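Local coordinates for NS6 protease (Murine norovirus 1, PDB 4ASH), which probably cleaves the viral polyprotein as a cysteine protease with a trypsin-like fold, at residues G19-V22 with V26-T29; S54-K59 with V158-T163; V12-G17 with E40-K45. The protein carries 1 engineered substitution. One frame throughout, in Å; residues are numbered along the deposited sequence.

In the fold
From the N terminus, V12-G17 comes first, and interaction 3 closes a loop from the first strand of the N-terminal sheet to the loop segment E40-K45. Nested inside that loop is interaction 1, the hairpin of strands 17-21 and 26-30. The two touch through the ring of F27, which meets V12 and F14, and through W21 against F42. Interaction 2 opens later in the chain, after interaction 3 has closed, and spans about a hundred residues to bring strand 57-62 against strand 152-162 of the second sheet. It meets interaction 1 where I28 packs on F57 and V158. Interactions 2 and 3 do not touch; their centres are about 17 Å apart.

Interaction 1. Residues G19-V22 with V26-T29; sequences GFWV and VFIT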
loop_
_atom_site.group_PDB
_atom_site.type_symbol
_atom_site.label_atom_id
_atom_site.label_comp_id
_atom_site.label_asym_id
_atom_site.label_seq_id
_atom_site.Cartn_x
_atom_site.Cartn_y
_atom_site.Cartn_z
ATOM N N GLY A 19 5.803 -1.665 4.941
ATOM C CA GLY A 19 4.932 -2.623 4.273
ATOM C C GLY A 19 3.819 -3.028 5.225
ATOM O O GLY A 19 3.792 -2.578 6.386
ATOM N N PHE A 20 2.920 -3.890 4.752
ATOM C CA PHE A 20 1.690 -4.214 5.467
ATOM C C PHE A 20 1.381 -5.690 5.349
ATOM O O PHE A 20 1.371 -6.243 4.236
ATOM C CB PHE A 20 0.528 -3.418 4.868
ATOM C CG PHE A 20 -0.788 -3.612 5.579
ATOM C CD1 PHE A 20 -0.997 -3.074 6.839
ATOM C CD2 PHE A 20 -1.824 -4.327 4.982
ATOM C CE1 PHE A 20 -2.203 -3.226 7.489
ATOM C CE2 PHE A 20 -3.033 -4.486 5.631
ATOM C CZ PHE A 20 -3.231 -3.942 6.875
ATOM N N TRP A 21 1.129 -6.334 6.488
ATOM C CA TRP A 21 0.659 -7.719 6.483
ATOM C C TRP A 21 -0.821 -7.812 6.186
ATOM O O TRP A 21 -1.656 -7.487 7.028
ATOM C CB TRP A 21 0.948 -8.392 7.835
ATOM C CG TRP A 21 2.397 -8.585 8.072
ATOM C CD1 TRP A 21 3.218 -7.787 8.822
ATOM C CD2 TRP A 21 3.227 -9.614 7.525
ATOM N NE1 TRP A 21 4.506 -8.271 8.787
ATOM C CE2 TRP A 21 4.541 -9.388 7.992
ATOM C CE3 TRP A 21 2.992 -10.700 6.675
ATOM C CZ2 TRP A 21 5.615 -10.212 7.645
ATOM C CZ3 TRP A 21 4.059 -11.518 6.330
ATOM C CH2 TRP A 21 5.351 -11.270 6.807
ATOM N N VAL A 22 -1.145 -8.250 4.970
ATOM C CA VAL A 22 -2.535 -8.486 4.592
ATOM C C VAL A 22 -3.058 -9.717 5.332
ATOM O O VAL A 22 -4.237 -9.795 5.685
ATOM C CB VAL A 22 -2.656 -8.699 3.078
ATOM C CG1 VAL A 22 -4.119 -8.972 2.674
ATOM C CG2 VAL A 22 -2.149 -7.468 2.352
ATOM N N VAL A 26 0.882 -12.981 3.787
ATOM C CA VAL A 26 0.985 -12.038 2.669
ATOM C C VAL A 26 1.403 -10.663 3.149
ATOM O O VAL A 26 0.758 -10.072 4.013
ATOM C CB VAL A 26 -0.343 -11.918 1.866
ATOM C CG1 VAL A 26 -0.227 -10.824 0.815
ATOM C CG2 VAL A 26 -0.691 -13.236 1.192
ATOM N N PHE A 27 2.493 -10.170 2.571
ATOM C CA PHE A 27 3.074 -8.875 2.931
ATOM C C PHE A 27 3.188 -8.040 1.668
ATOM O O PHE A 27 3.770 -8.489 0.669
ATOM C CB PHE A 27 4.450 -9.103 3.563
ATOM C CG PHE A 27 5.113 -7.845 4.064
ATOM C CD1 PHE A 27 4.721 -7.271 5.265
ATOM C CD2 PHE A 27 6.137 -7.256 3.343
ATOM C CE1 PHE A 27 5.337 -6.126 5.737
ATOM C CE2 PHE A 27 6.759 -6.099 3.813
ATOM C CZ PHE A 27 6.356 -5.541 5.009
ATOM N N ILE A 28 2.612 -6.837 1.695
ATOM C CA ILE A 28 2.640 -5.959 0.532
ATOM C C ILE A 28 3.443 -4.686 0.821
ATOM O O ILE A 28 3.503 -4.223 1.965
ATOM C CB ILE A 28 1.220 -5.595 0.030
ATOM C CG1 ILE A 28 0.444 -4.753 1.063
ATOM C CG2 ILE A 28 0.474 -6.869 -0.377
ATOM C CD1 ILE A 28 -0.954 -4.294 0.545
ATOM N N THR A 29 4.057 -4.129 -0.219
ATOM C CA THR A 29 4.879 -2.931 -0.054
ATOM C C THR A 29 5.000 -2.218 -1.405
ATOM O O THR A 29 4.488 -2.688 -2.420
ATOM C CB THR A 29 6.292 -3.286 0.502
ATOM O OG1 THR A 29 7.028 -2.085 0.802
ATOM C CG2 THR A 29 7.077 -4.100 -0.503
#
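W21 and F27 set the character of this hairpin: the phenyl presents its edge to the face of the indole in an edge-to-face pair, with the two planes at 54°. F27 CD1 stands over the middle of the tryptophan and comes within 3.5 Å of W21 CE2. The same residue touches the indole a second time, because F27 CB sits above the six-membered ring in a CH-pi contact, 3.9 Å from its centroid. With CG anti to the backbone N (chi1 -176°), the rest of the F27 ring runs back across the partner strand, and CZ lies 3.3 Å from G19 CA. G19 has no side chain, which leaves that position to the phenyl.

On the F20 and I28 face the meeting is aliphatic. V22 and I28 lie roughly perpendicular, V22 CG2 being 3.8 Å from I28 CG2 and equally close to I28 CD1. Of the F20 side chain, CB alone comes near I28, and the ring leads off. At the turn end V22 CB rests against V26 CG1.

Between these two layers runs the antiparallel backbone. F20 and I28 form a hydrogen-bonded pair: F20 N donates to I28 O at 2.9 Å, and the return bond from I28 N to F20 O is nearly straight (170°). Nearer the turn, V22 N reaches V26 O at 2.8 Å, but the bond is bent.

Strand 11-14 flanks strand 17-21 and strand 57-62 flanks strand 26-30, so the hairpin lies inside the five-stranded sheet. F14 and F42 bring their rings to F27 on one face; on the other, V155 and V158 of strand 152-162 cover I28.

Interaction 2. Residues S54-K59 with V158-T163; sequences SGDFLK and VHVAAT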
loop_
_atom_site.group_PDB
_atom_site.type_symbol
_atom_site.label_atom_id
_atom_site.label_comp_id
_atom_site.label_asym_id
_atom_site.label_seq_id
_atom_site.Cartn_x
_atom_site.Cartn_y
_atom_site.Cartn_z
ATOM N N SER A 54 3.940 -5.669 -9.786
ATOM C CA SER A 54 3.092 -5.090 -10.809
ATOM C C SER A 54 3.229 -3.582 -10.674
ATOM O O SER A 54 2.778 -3.007 -9.684
ATOM C CB SER A 54 1.648 -5.509 -10.565
ATOM O OG SER A 54 0.800 -4.944 -11.534
ATOM N N GLY A 55 3.870 -2.945 -11.645
ATOM C CA GLY A 55 4.189 -1.530 -11.513
ATOM C C GLY A 55 5.024 -1.310 -10.255
ATOM O O GLY A 55 6.088 -1.912 -10.108
ATOM N N ASP A 56 4.541 -0.469 -9.342
ATOM C CA ASP A 56 5.259 -0.219 -8.083
ATOM C C ASP A 56 4.627 -0.943 -6.891
ATOM O O ASP A 56 4.883 -0.600 -5.734
ATOM C CB ASP A 56 5.357 1.285 -7.792
ATOM C CG ASP A 56 6.473 1.618 -6.797
ATOM O OD1 ASP A 56 7.537 0.977 -6.849
ATOM O OD2 ASP A 56 6.288 2.527 -5.969
ATOM N N PHE A 57 3.790 -1.932 -7.182
ATOM C CA PHE A 57 3.193 -2.759 -6.137
ATOM C C PHE A 57 3.953 -4.073 -6.007
ATOM O O PHE A 57 4.156 -4.772 -6.996
ATOM C CB PHE A 57 1.736 -3.044 -6.485
ATOM C CG PHE A 57 0.950 -3.681 -5.372
ATOM C CD1 PHE A 57 0.932 -5.057 -5.212
ATOM C CD2 PHE A 57 0.227 -2.893 -4.484
ATOM C CE1 PHE A 57 0.192 -5.639 -4.194
ATOM C CE2 PHE A 57 -0.499 -3.471 -3.453
ATOM C CZ PHE A 57 -0.517 -4.836 -3.312
ATOM N N LEU A 58 4.353 -4.428 -4.790
ATOM C CA LEU A 58 5.102 -5.658 -4.578
ATOM C C LEU A 58 4.439 -6.529 -3.507
ATOM O O LEU A 58 4.083 -6.040 -2.435
ATOM C CB LEU A 58 6.538 -5.303 -4.176
ATOM C CG LEU A 58 7.572 -6.418 -4.165
ATOM C CD1 LEU A 58 7.744 -6.987 -5.565
ATOM C CD2 LEU A 58 8.891 -5.869 -3.642
ATOM N N LYS A 59 4.265 -7.817 -3.800
ATOM C CA LYS A 59 3.630 -8.730 -2.860
ATOM C C LYS A 59 4.515 -9.936 -2.602
ATOM O O LYS A 59 4.997 -10.576 -3.539
ATOM C CB LYS A 59 2.260 -9.180 -3.387
ATOM C CG LYS A 59 1.548 -10.217 -2.514
ATOM C CD LYS A 59 0.080 -10.335 -2.890
ATOM C CE LYS A 59 -0.110 -10.875 -4.305
ATOM N NZ LYS A 59 0.394 -12.270 -4.446
ATOM N N VAL A 158 -0.939 0.545 -1.630
ATOM C CA VAL A 158 0.108 1.082 -0.776
ATOM C C VAL A 158 0.564 2.461 -1.246
ATOM O O VAL A 158 0.571 2.762 -2.443
ATOM C CB VAL A 158 1.329 0.132 -0.684
ATOM C CG1 VAL A 158 0.934 -1.212 -0.045
ATOM C CG2 VAL A 158 1.971 -0.101 -2.031
ATOM N N HIS A 159 0.978 3.295 -0.295
ATOM C CA HIS A 159 1.407 4.642 -0.650
ATOM C C HIS A 159 2.683 4.614 -1.487
ATOM O O HIS A 159 3.643 3.918 -1.150
ATOM C CB HIS A 159 1.684 5.436 0.615
ATOM C CG HIS A 159 2.013 6.870 0.324
ATOM N ND1 HIS A 159 1.121 7.694 -0.297
ATOM C CD2 HIS A 159 3.152 7.582 0.510
ATOM C CE1 HIS A 159 1.669 8.897 -0.446
ATOM N NE2 HIS A 159 2.902 8.847 0.013
ATOM N N VAL A 160 2.723 5.384 -2.573
ATOM C CA VAL A 160 3.978 5.451 -3.325
ATOM C C VAL A 160 4.494 6.856 -3.650
ATOM O O VAL A 160 5.701 7.054 -3.739
ATOM C CB VAL A 160 3.939 4.607 -4.612
ATOM C CG1 VAL A 160 3.644 3.156 -4.254
ATOM C CG2 VAL A 160 2.892 5.169 -5.603
ATOM N N ALA A 161 3.589 7.805 -3.845
ATOM C CA ALA A 161 3.998 9.145 -4.310
ATOM C C ALA A 161 3.072 10.263 -3.876
ATOM O O ALA A 161 1.925 10.033 -3.483
ATOM C CB ALA A 161 4.152 9.152 -5.829
ATOM N N ALA A 162 3.591 11.491 -3.929
ATOM C CA ALA A 162 2.808 12.674 -3.603
ATOM C C ALA A 162 3.399 13.884 -4.312
ATOM O O ALA A 162 4.527 13.840 -4.805
ATOM C CB ALA A 162 2.789 12.901 -2.092
ATOM N N THR A 163 2.625 14.961 -4.368
ATOM C CA THR A 163 3.163 16.249 -4.777
ATOM C C THR A 163 3.815 16.901 -3.564
ATOM O O THR A 163 3.408 16.647 -2.435
ATOM C CB THR A 163 2.052 17.138 -5.366
ATOM O OG1 THR A 163 0.988 17.285 -4.417
ATOM C CG2 THR A 163 1.489 16.493 -6.608
#
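D56 and F57, the last two residues of the type II' turn S54-F57 between strands 49-54 and 57-62, face V158 and V160 of strand 152-162 across the junction of the two sheets. The turn is clamped by a reciprocal backbone pair between S54 and F57, with F57 N to S54 O at 2.9 Å.

The D56 and V160 side chains run alongside each other, pointing opposite ways. A chi1 of -160° swings the D56 carboxylate away from its own N and out to the valine: OD2 lies 3.2 Å from V160 CG1 and 3.4 Å from V160 CB, a close approach of a polar atom to aliphatic carbon. The same oxygen is hydrogen-bonded to H32 ND1. In a trypsin-like protease such an aspartate-histidine pair, at the cleft between the two halves, is consistent with the acidic and histidine members of a catalytic triad, and V160 covers part of the carboxylate.

V160 is itself part of a classic beta bulge, where V160 and A161 both face I170. One residue beyond D56 along the chain, F57 meets V158 nearly at right angles, with F57 CD2 resting on V158 CG2 at 4.1 Å.

Interaction 3. Residues V12-G17 with E40-K45; sequences VQFGTG and EIFGRK
F14 and I41, whose CA atoms are 9.0 Å apart, each begin a tight turn: a type II' turn from F14 to G17 and a type I' turn from I41 to R44, both closed by paired backbone hydrogen bonds. The first joins strands 11-14 and 17-21 at one side of the five-stranded sheet in this trypsin-like fold; the second lies in the long loop between strands 26-30 and 49-54. No hydrogen bond links the two segments, and what holds them together is a cluster of aromatic and aliphatic groups.

F14 is the centre of it. Its phenyl is carried out toward the loop by a chi1 of -165°, which points CG away from the residue's own N. There it meets F42, but the rings hardly overlap: their planes are inclined by only 27°, yet they are slid so far apart that the centroids are 5.6 Å from each other. The touching is done by F42 CZ, 3.7 Å from F14 CD1.

F42 occupies the first inner position of the type I' turn, with positive phi (51°), and its ring reaches F14 and, more loosely, V12. I41, just before it, supplies aliphatic cover for the far end of the F14 ring through two branches. I41 CD1 lies 4.0 Å from F14 CZ. F27 also meets both F14 and F42 edge-to-face, and Y60 and F62 of strand 57-62 pack on I41. The other branch of I41, CG2, makes the side chain's closest approach, 3.9 Å from F14 CE1.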
loop_
_atom_site.group_PDB
_atom_site.type_symbol
_atom_site.label_atom_id
_atom_site.label_comp_id
_atom_site.label_asym_id
_atom_site.label_seq_id
_atom_site.Cartn_x
_atom_site.Cartn_y
_atom_site.Cartn_z
ATOM N N VAL A 12 4.881 -2.310 9.243
ATOM C CA VAL A 12 6.266 -2.426 9.724
ATOM C C VAL A 12 7.264 -1.811 8.755
ATOM O O VAL A 12 6.995 -1.696 7.556
ATOM C CB VAL A 12 6.675 -3.899 10.011
ATOM C CG1 VAL A 12 5.773 -4.510 11.088
ATOM C CG2 VAL A 12 6.631 -4.747 8.733
ATOM N N GLN A 13 8.427 -1.408 9.265
ATOM C CA GLN A 13 9.458 -0.874 8.384
ATOM C C GLN A 13 9.949 -1.954 7.427
ATOM O O GLN A 13 9.945 -3.151 7.746
ATOM C CB GLN A 13 10.609 -0.264 9.202
ATOM C CG GLN A 13 10.171 1.034 9.823
ATOM C CD GLN A 13 11.313 1.869 10.390
ATOM O OE1 GLN A 13 12.092 2.479 9.644
ATOM N NE2 GLN A 13 11.383 1.936 11.704
ATOM N N PHE A 14 10.329 -1.535 6.233
ATOM C CA PHE A 14 10.764 -2.465 5.208
ATOM C C PHE A 14 11.583 -1.706 4.181
ATOM O O PHE A 14 11.084 -0.782 3.548
ATOM C CB PHE A 14 9.542 -3.109 4.534
ATOM C CG PHE A 14 9.869 -4.327 3.731
ATOM C CD1 PHE A 14 10.324 -5.479 4.359
ATOM C CD2 PHE A 14 9.733 -4.330 2.347
ATOM C CE1 PHE A 14 10.626 -6.609 3.618
ATOM C CE2 PHE A 14 10.035 -5.459 1.602
ATOM C CZ PHE A 14 10.484 -6.602 2.243
ATOM N N GLY A 15 12.844 -2.094 4.016
ATOM C CA GLY A 15 13.714 -1.393 3.095
ATOM C C GLY A 15 13.782 0.067 3.488
ATOM O O GLY A 15 14.021 0.393 4.654
ATOM N N THR A 16 13.550 0.941 2.520
ATOM C CA THR A 16 13.567 2.384 2.753
ATOM C C THR A 16 12.158 2.948 2.980
ATOM O O THR A 16 11.927 4.157 2.868
ATOM C CB THR A 16 14.256 3.126 1.590
ATOM O OG1 THR A 16 13.619 2.787 0.351
ATOM C CG2 THR A 16 15.727 2.744 1.522
ATOM N N GLY A 17 11.227 2.065 3.341
ATOM C CA GLY A 17 9.868 2.483 3.623
ATOM C C GLY A 17 9.178 1.568 4.614
ATOM O O GLY A 17 9.720 1.235 5.677
ATOM N N GLU A 40 17.288 -12.001 2.381
ATOM C CA GLU A 40 16.572 -12.672 3.459
ATOM C C GLU A 40 15.726 -11.648 4.227
ATOM O O GLU A 40 16.227 -10.594 4.631
ATOM C CB GLU A 40 17.547 -13.396 4.393
ATOM C CG GLU A 40 16.895 -13.948 5.643
ATOM C CD GLU A 40 17.887 -14.658 6.550
ATOM O OE1 GLU A 40 18.968 -15.057 6.065
ATOM O OE2 GLU A 40 17.580 -14.815 7.750
ATOM N N ILE A 41 14.438 -11.933 4.398
ATOM C CA ILE A 41 13.563 -11.013 5.132
ATOM C C ILE A 41 12.724 -11.736 6.178
ATOM O O ILE A 41 12.276 -12.856 5.954
ATOM C CB ILE A 41 12.634 -10.238 4.185
ATOM C CG1 ILE A 41 11.845 -11.214 3.309
ATOM C CG2 ILE A 41 13.431 -9.253 3.323
ATOM C CD1 ILE A 41 10.825 -10.547 2.408
ATOM N N PHE A 42 12.523 -11.094 7.326
ATOM C CA PHE A 42 11.766 -11.687 8.428
ATOM C C PHE A 42 12.262 -13.081 8.788
ATOM O O PHE A 42 11.476 -13.950 9.177
ATOM C CB PHE A 42 10.273 -11.725 8.099
ATOM C CG PHE A 42 9.742 -10.436 7.561
ATOM C CD1 PHE A 42 9.971 -9.239 8.227
ATOM C CD2 PHE A 42 9.024 -10.412 6.376
ATOM C CE1 PHE A 42 9.491 -8.044 7.730
ATOM C CE2 PHE A 42 8.535 -9.220 5.866
ATOM C CZ PHE A 42 8.766 -8.031 6.537
ATOM N N GLY A 43 13.566 -13.290 8.638
ATOM C CA GLY A 43 14.191 -14.545 9.016
ATOM C C GLY A 43 13.925 -15.650 8.005
ATOM O O GLY A 43 14.154 -16.826 8.287
ATOM N N ARG A 44 13.426 -15.279 6.829
ATOM C CA ARG A 44 13.122 -16.260 5.791
ATOM C C ARG A 44 13.997 -16.059 4.555
ATOM O O ARG A 44 14.195 -14.934 4.096
ATOM C CB ARG A 44 11.639 -16.186 5.411
ATOM C CG ARG A 44 10.693 -16.334 6.592
ATOM C CD ARG A 44 10.591 -17.792 7.083
ATOM N NE ARG A 44 9.681 -17.891 8.220
ATOM C CZ ARG A 44 8.368 -18.098 8.112
ATOM N NH1 ARG A 44 7.803 -18.248 6.915
ATOM N NH2 ARG A 44 7.624 -18.146 9.208
ATOM N N LYS A 45 14.519 -17.151 4.010
ATOM C CA LYS A 45 15.368 -17.066 2.828
ATOM C C LYS A 45 14.546 -17.117 1.548
ATOM O O LYS A 45 13.452 -17.680 1.530
ATOM C CB LYS A 45 16.392 -18.204 2.819
ATOM C CG LYS A 45 17.353 -18.225 3.998
ATOM C CD LYS A 45 18.263 -19.442 3.907
ATOM C CE LYS A 45 19.184 -19.558 5.107
ATOM N NZ LYS A 45 19.977 -20.820 5.060
#